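Local structure of regulatory protein PCRH (Pseudomonas aeruginosa, 2XCB) at residues Gly66-Ala71 against Leu97-Leu102; His91-His96 against Ser107-Ala112. The protein probably acts as a type III secretion chaperone, recognising translocator proteins, and is seen here bound to the chaperone-binding region of PopD. All coordinates share one frame; numbering follows the deposited sequence. Where two conformers were deposited one is given.

Contact 1 of 2, residues Gly66-Ala71 against Leu97-Leu102; sequences GLYEQA and LQLGDL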
loop_
_atom_site.group_PDB
_atom_site.type_symbol
_atom_site.label_atom_id
_atom_site.label_comp_id
_atom_site.label_asym_id
_atom_site.label_seq_id
_atom_site.Cartn_x
_atom_site.Cartn_y
_atom_site.Cartn_z
ATOM N N GLY A 66 18.679 -5.498 -10.400
ATOM C CA GLY A 66 19.519 -5.418 -11.614
ATOM C C GLY A 66 18.964 -4.561 -12.675
ATOM O O GLY A 66 19.424 -4.617 -13.846
ATOM N N LEU A 67 17.983 -3.720 -12.339
ATOM C CA LEU A 67 17.449 -2.834 -13.345
ATOM C C LEU A 67 18.183 -1.486 -13.261
ATOM O O LEU A 67 17.577 -0.494 -12.889
ATOM C CB LEU A 67 15.933 -2.580 -13.100
ATOM C CG LEU A 67 15.133 -3.866 -13.244
ATOM C CD1 LEU A 67 13.667 -3.593 -12.858
ATOM C CD2 LEU A 67 15.254 -4.411 -14.724
ATOM N N TYR A 68 19.466 -1.430 -13.643
ATOM C CA TYR A 68 20.257 -0.240 -13.365
ATOM C C TYR A 68 19.829 1.039 -14.081
ATOM O O TYR A 68 19.895 2.096 -13.512
ATOM C CB TYR A 68 21.748 -0.543 -13.627
ATOM C CG TYR A 68 22.203 -1.755 -12.906
ATOM C CD1 TYR A 68 22.367 -1.709 -11.540
ATOM C CD2 TYR A 68 22.425 -2.982 -13.585
ATOM C CE1 TYR A 68 22.771 -2.806 -10.846
ATOM C CE2 TYR A 68 22.828 -4.111 -12.894
ATOM C CZ TYR A 68 23.016 -3.988 -11.516
ATOM O OH TYR A 68 23.408 -5.020 -10.779
ATOM N N GLU A 69 19.440 0.942 -15.344
ATOM C CA GLU A 69 19.013 2.126 -16.080
ATOM C C GLU A 69 17.725 2.721 -15.439
ATOM O O GLU A 69 17.613 3.956 -15.262
ATOM C CB GLU A 69 18.784 1.787 -17.548
ATOM C CG GLU A 69 20.007 1.260 -18.248
ATOM C CD GLU A 69 20.881 2.355 -18.834
ATOM O OE1 GLU A 69 20.745 3.548 -18.442
ATOM O OE2 GLU A 69 21.725 1.993 -19.697
ATOM N N GLN A 70 16.775 1.870 -15.053
ATOM C CA GLN A 70 15.554 2.395 -14.378
ATOM C C GLN A 70 15.867 2.923 -12.983
ATOM O O GLN A 70 15.264 3.928 -12.555
ATOM C CB GLN A 70 14.485 1.328 -14.275
ATOM C CG GLN A 70 14.010 0.870 -15.644
ATOM C CD GLN A 70 12.807 -0.076 -15.495
ATOM O OE1 GLN A 70 11.958 0.157 -14.659
ATOM N NE2 GLN A 70 12.756 -1.127 -16.273
ATOM N N ALA A 71 16.853 2.307 -12.304
ATOM C CA ALA A 71 17.329 2.807 -10.993
ATOM C C ALA A 71 17.930 4.174 -11.190
ATOM O O ALA A 71 17.602 5.109 -10.461
ATOM C CB ALA A 71 18.371 1.831 -10.315
ATOM N N LEU A 97 28.623 2.004 -12.611
ATOM C CA LEU A 97 29.747 1.055 -12.570
ATOM C C LEU A 97 29.303 -0.290 -13.110
ATOM O O LEU A 97 29.920 -0.847 -14.044
ATOM C CB LEU A 97 30.213 0.919 -11.107
ATOM C CG LEU A 97 31.568 1.412 -10.631
ATOM C CD1 LEU A 97 32.006 0.545 -9.394
ATOM C CD2 LEU A 97 32.621 1.286 -11.764
ATOM N N GLN A 98 28.157 -0.776 -12.637
ATOM C CA GLN A 98 27.644 -2.062 -13.152
ATOM C C GLN A 98 27.277 -1.972 -14.632
ATOM O O GLN A 98 27.327 -2.986 -15.366
ATOM C CB GLN A 98 26.528 -2.667 -12.266
ATOM C CG GLN A 98 26.981 -3.013 -10.835
ATOM C CD GLN A 98 28.335 -3.795 -10.740
ATOM O OE1 GLN A 98 28.442 -4.937 -11.209
ATOM N NE2 GLN A 98 29.365 -3.159 -10.121
ATOM N N LEU A 99 27.038 -0.767 -15.125
ATOM C CA LEU A 99 26.795 -0.605 -16.575
ATOM C C LEU A 99 28.070 -0.402 -17.352
ATOM O O LEU A 99 28.033 -0.299 -18.578
ATOM C CB LEU A 99 25.806 0.577 -16.893
ATOM C CG LEU A 99 24.266 0.346 -16.871
ATOM C CD1 LEU A 99 24.022 -0.633 -15.871
ATOM C CD2 LEU A 99 23.454 1.658 -16.542
ATOM N N GLY A 100 29.204 -0.364 -16.692
ATOM C CA GLY A 100 30.462 -0.216 -17.437
ATOM C C GLY A 100 30.740 1.240 -17.801
ATOM O O GLY A 100 31.518 1.545 -18.745
ATOM N N ASP A 101 30.112 2.159 -17.078
ATOM C CA ASP A 101 30.245 3.573 -17.426
ATOM C C ASP A 101 31.102 4.205 -16.374
ATOM O O ASP A 101 30.595 4.690 -15.394
ATOM C CB ASP A 101 28.859 4.274 -17.523
ATOM C CG ASP A 101 28.943 5.780 -17.825
ATOM O OD1 ASP A 101 30.030 6.458 -17.843
ATOM O OD2 ASP A 101 27.850 6.324 -18.019
ATOM N N LEU A 102 32.396 4.287 -16.621
ATOM C CA LEU A 102 33.321 4.770 -15.587
ATOM C C LEU A 102 33.263 6.249 -15.263
ATOM O O LEU A 102 33.520 6.671 -14.126
ATOM C CB LEU A 102 34.797 4.386 -15.958
ATOM C CG LEU A 102 35.107 2.898 -15.977
ATOM C CD1 LEU A 102 36.616 2.662 -16.178
ATOM C CD2 LEU A 102 34.687 2.255 -14.682
#

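Contact 2 of 2, residues His91-His96 against Ser107-Ala112; sequences HAAECH and SGFYSA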
loop_
_atom_site.group_PDB
_atom_site.type_symbol
_atom_site.label_atom_id
_atom_site.label_comp_id
_atom_site.label_asym_id
_atom_site.label_seq_id
_atom_site.Cartn_x
_atom_site.Cartn_y
_atom_site.Cartn_z
ATOM N N HIS A 91 24.507 5.852 -4.924
ATOM C CA HIS A 91 23.970 4.636 -5.479
ATOM C C HIS A 91 23.856 4.709 -6.992
ATOM O O HIS A 91 23.950 3.682 -7.632
ATOM C CB HIS A 91 22.638 4.254 -4.849
ATOM C CG HIS A 91 22.837 3.935 -3.372
ATOM N ND1 HIS A 91 23.674 2.913 -2.987
ATOM C CD2 HIS A 91 22.517 4.613 -2.242
ATOM C CE1 HIS A 91 23.776 2.900 -1.643
ATOM N NE2 HIS A 91 23.076 3.928 -1.171
ATOM N N ALA A 92 23.675 5.911 -7.520
ATOM C CA ALA A 92 23.695 6.095 -8.982
ATOM C C ALA A 92 25.090 5.682 -9.539
ATOM O O ALA A 92 25.210 5.141 -10.652
ATOM C CB ALA A 92 23.435 7.538 -9.353
ATOM N N ALA A 93 26.121 6.074 -8.808
ATOM C CA ALA A 93 27.490 5.745 -9.231
ATOM C C ALA A 93 27.668 4.221 -9.256
ATOM O O ALA A 93 28.275 3.680 -10.170
ATOM C CB ALA A 93 28.469 6.422 -8.275
ATOM N N GLU A 94 27.132 3.509 -8.241
ATOM C CA GLU A 94 27.152 2.038 -8.316
ATOM C C GLU A 94 26.494 1.427 -9.564
ATOM O O GLU A 94 26.995 0.410 -10.180
ATOM C CB GLU A 94 26.498 1.435 -7.090
ATOM C CG GLU A 94 27.285 1.726 -5.813
ATOM C CD GLU A 94 26.569 1.198 -4.602
ATOM O OE1 GLU A 94 27.309 0.819 -3.671
ATOM O OE2 GLU A 94 25.286 1.133 -4.597
ATOM N N CYS A 95 25.349 2.010 -9.942
ATOM C CA CYS A 95 24.633 1.559 -11.120
ATOM C C CYS A 95 25.493 1.891 -12.339
ATOM O O CYS A 95 25.564 1.060 -13.215
ATOM C CB CYS A 95 23.238 2.242 -11.290
ATOM S SG CYS A 95 22.108 1.867 -9.842
ATOM N N HIS A 96 26.098 3.082 -12.408
ATOM C CA HIS A 96 26.903 3.395 -13.577
ATOM C C HIS A 96 28.043 2.382 -13.734
ATOM O O HIS A 96 28.405 1.969 -14.833
ATOM C CB HIS A 96 27.502 4.787 -13.437
ATOM C CG HIS A 96 26.553 5.908 -13.731
ATOM N ND1 HIS A 96 25.876 6.017 -14.922
ATOM C CD2 HIS A 96 26.125 6.937 -12.960
ATOM C CE1 HIS A 96 25.157 7.132 -14.922
ATOM N NE2 HIS A 96 25.296 7.713 -13.742
ATOM N N SER A 107 31.865 10.646 -11.540
ATOM C CA SER A 107 31.061 11.855 -11.234
ATOM C C SER A 107 30.206 11.621 -9.987
ATOM O O SER A 107 30.215 12.444 -9.041
ATOM C CB SER A 107 30.109 12.176 -12.392
ATOM O OG SER A 107 30.800 12.262 -13.602
ATOM N N GLY A 108 29.504 10.466 -9.943
ATOM C CA GLY A 108 28.550 10.199 -8.820
ATOM C C GLY A 108 29.268 10.099 -7.481
ATOM O O GLY A 108 28.782 10.645 -6.455
ATOM N N PHE A 109 30.373 9.347 -7.473
ATOM C CA PHE A 109 31.123 9.100 -6.197
ATOM C C PHE A 109 31.770 10.428 -5.754
ATOM O O PHE A 109 31.816 10.726 -4.583
ATOM C CB PHE A 109 32.211 8.022 -6.370
ATOM C CG PHE A 109 31.667 6.605 -6.478
ATOM C CD1 PHE A 109 30.731 6.135 -5.568
ATOM C CD2 PHE A 109 32.089 5.766 -7.502
ATOM C CE1 PHE A 109 30.186 4.821 -5.667
ATOM C CE2 PHE A 109 31.600 4.451 -7.584
ATOM C CZ PHE A 109 30.624 3.988 -6.666
ATOM N N TYR A 110 32.265 11.217 -6.699
ATOM C CA TYR A 110 32.747 12.602 -6.425
ATOM C C TYR A 110 31.677 13.512 -5.751
ATOM O O TYR A 110 31.887 14.062 -4.613
ATOM C CB TYR A 110 33.225 13.172 -7.763
ATOM C CG TYR A 110 33.909 14.555 -7.677
ATOM C CD1 TYR A 110 35.272 14.682 -7.264
ATOM C CD2 TYR A 110 33.193 15.702 -8.030
ATOM C CE1 TYR A 110 35.917 15.960 -7.200
ATOM C CE2 TYR A 110 33.806 17.006 -7.962
ATOM C CZ TYR A 110 35.166 17.109 -7.579
ATOM O OH TYR A 110 35.710 18.377 -7.528
ATOM N N SER A 111 30.493 13.610 -6.392
ATOM C CA SER A 111 29.360 14.361 -5.805
ATOM C C SER A 111 28.972 13.802 -4.454
ATOM O O SER A 111 28.769 14.567 -3.520
ATOM C CB SER A 111 28.146 14.351 -6.722
ATOM O OG SER A 111 28.449 15.051 -7.910
ATOM N N ALA A 112 28.882 12.469 -4.355
ATOM C CA ALA A 112 28.485 11.837 -3.077
ATOM C C ALA A 112 29.470 12.175 -1.986
ATOM O O ALA A 112 29.085 12.406 -0.816
ATOM C CB ALA A 112 28.351 10.287 -3.245
#

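Contact 1 of 2, residues Gly66-Ala71 against Leu97-Leu102
Tyr68 lays its phenol ring against Gln98 where two helix ends meet at the surface of an all-helical fold of the tetratricopeptide-repeat kind, as in class II type III secretion chaperones. Helix 68-81 is starting here and helix 87-98 is finishing. The ring is gripped on opposite faces by parts of the chain far apart in sequence. On one side the CB of Gln98 stands 3.9 Å from the Tyr68 ring centroid and only 14° off the ring normal, a CH-pi contact displaced toward CZ; on the other, the carbonyl carbon C of Gly66 lies 3.8 Å above the plane of the Tyr68 ring. Tyr68 CG is anti to its carbonyl carbon (chi1 -52°), which swings the ring back over the turn before the helix and into this slot. Tyrosine suits the place: its ring packs, while Tyr68 OH lies near Gln98 CG, 4.1 Å away. Of two deposited conformers of Gln98, the one described meets the ring through CB and CG, and the bend at chi2 (-47°) carries the amide away. Leu99 approaches the CB end of Tyr68 obliquely, but its CD1 is modelled too close to Tyr68 CB for that detail to be trusted.

A glycine flanks the contact on each segment: Gly66 just before Leu67 and Tyr68, Gly100 just after Leu99. Each ends a helix in a Schellman motif with positive phi, and beyond Gly100 the side chain of Asp101 caps the next helix at Gly104 N. No hydrogen bond joins the two segments, so the union rests on van der Waals contact. Glu69, also deposited in two conformers, adds a tentative touch on Leu99 CD2. The firmer detail is Gln98 CB, 3.8 Å from Tyr68 CZ.

Contact 2 of 2, residues His91-His96 against Ser107-Ala112
The Phe109 ring takes the methyl of Ala93 squarely over one face: Ala93 CB sits 3.4 Å from the ring centroid, 6° off the normal, a compact CH-pi contact. Phe90 meets the same ring edge-to-face, and Met132, Leu133 and Val136 of helix 123-140 also pack on Phe109. Glu94 passes at one corner, its CG 4.1 Å from Phe109 CZ, with carboxylate and ring planes nearly perpendicular. The imidazole of His91 has Glu94 OE2 in plane at its edge.

Helices 87-98 and 102-117 run antiparallel in this helical hairpin, their local axes 7.8 Å apart. Small residues make that closeness possible: Ala93 CB lies 3.8 Å from Gly108 CA, where a glycine with no side chain lets the methyl come down onto the backbone. Phe109 CG stands anti to its carbonyl carbon (chi1 -74°), which brings the ring across to Ala93.

On the far side of helix 87-98, His91 ND1 donates to Glu94 OE2 at 2.9 Å, almost straight, although it arrives from above the carboxylate plane. Gln63 NE2 bonds to this oxygen too, while His91 NE2 bonds an acidic side chain of the bound peptide. Held between two carboxylates, the imidazole would probably favour its protonated form. Glu94, whose backbone borders the apolar interface, therefore helps to orient the histidine that bonds the peptide, and probably polarises it.

How the contacts relate
From the N terminus, the chain passes 66-71 at the start of helix 68-81, returns through 91-96 and 97-102 along helix 87-98, and reaches 107-112 on helix 102-117. Contact 1 closes the loop from 66 to 102 and contact 2 the loop from 91 to 112; their segments alternate, so the loops cross. Helix 87-98 is common to both, joined to the helix before it by contact 1 and to the one after it by contact 2. The two contacts also touch directly: Asp101 N probably hydrogen-bonds His96 O at 2.8 Å, and Cys95 packs on Tyr68 and Ala71. Three successive helices of the solenoid are thereby tied side by side.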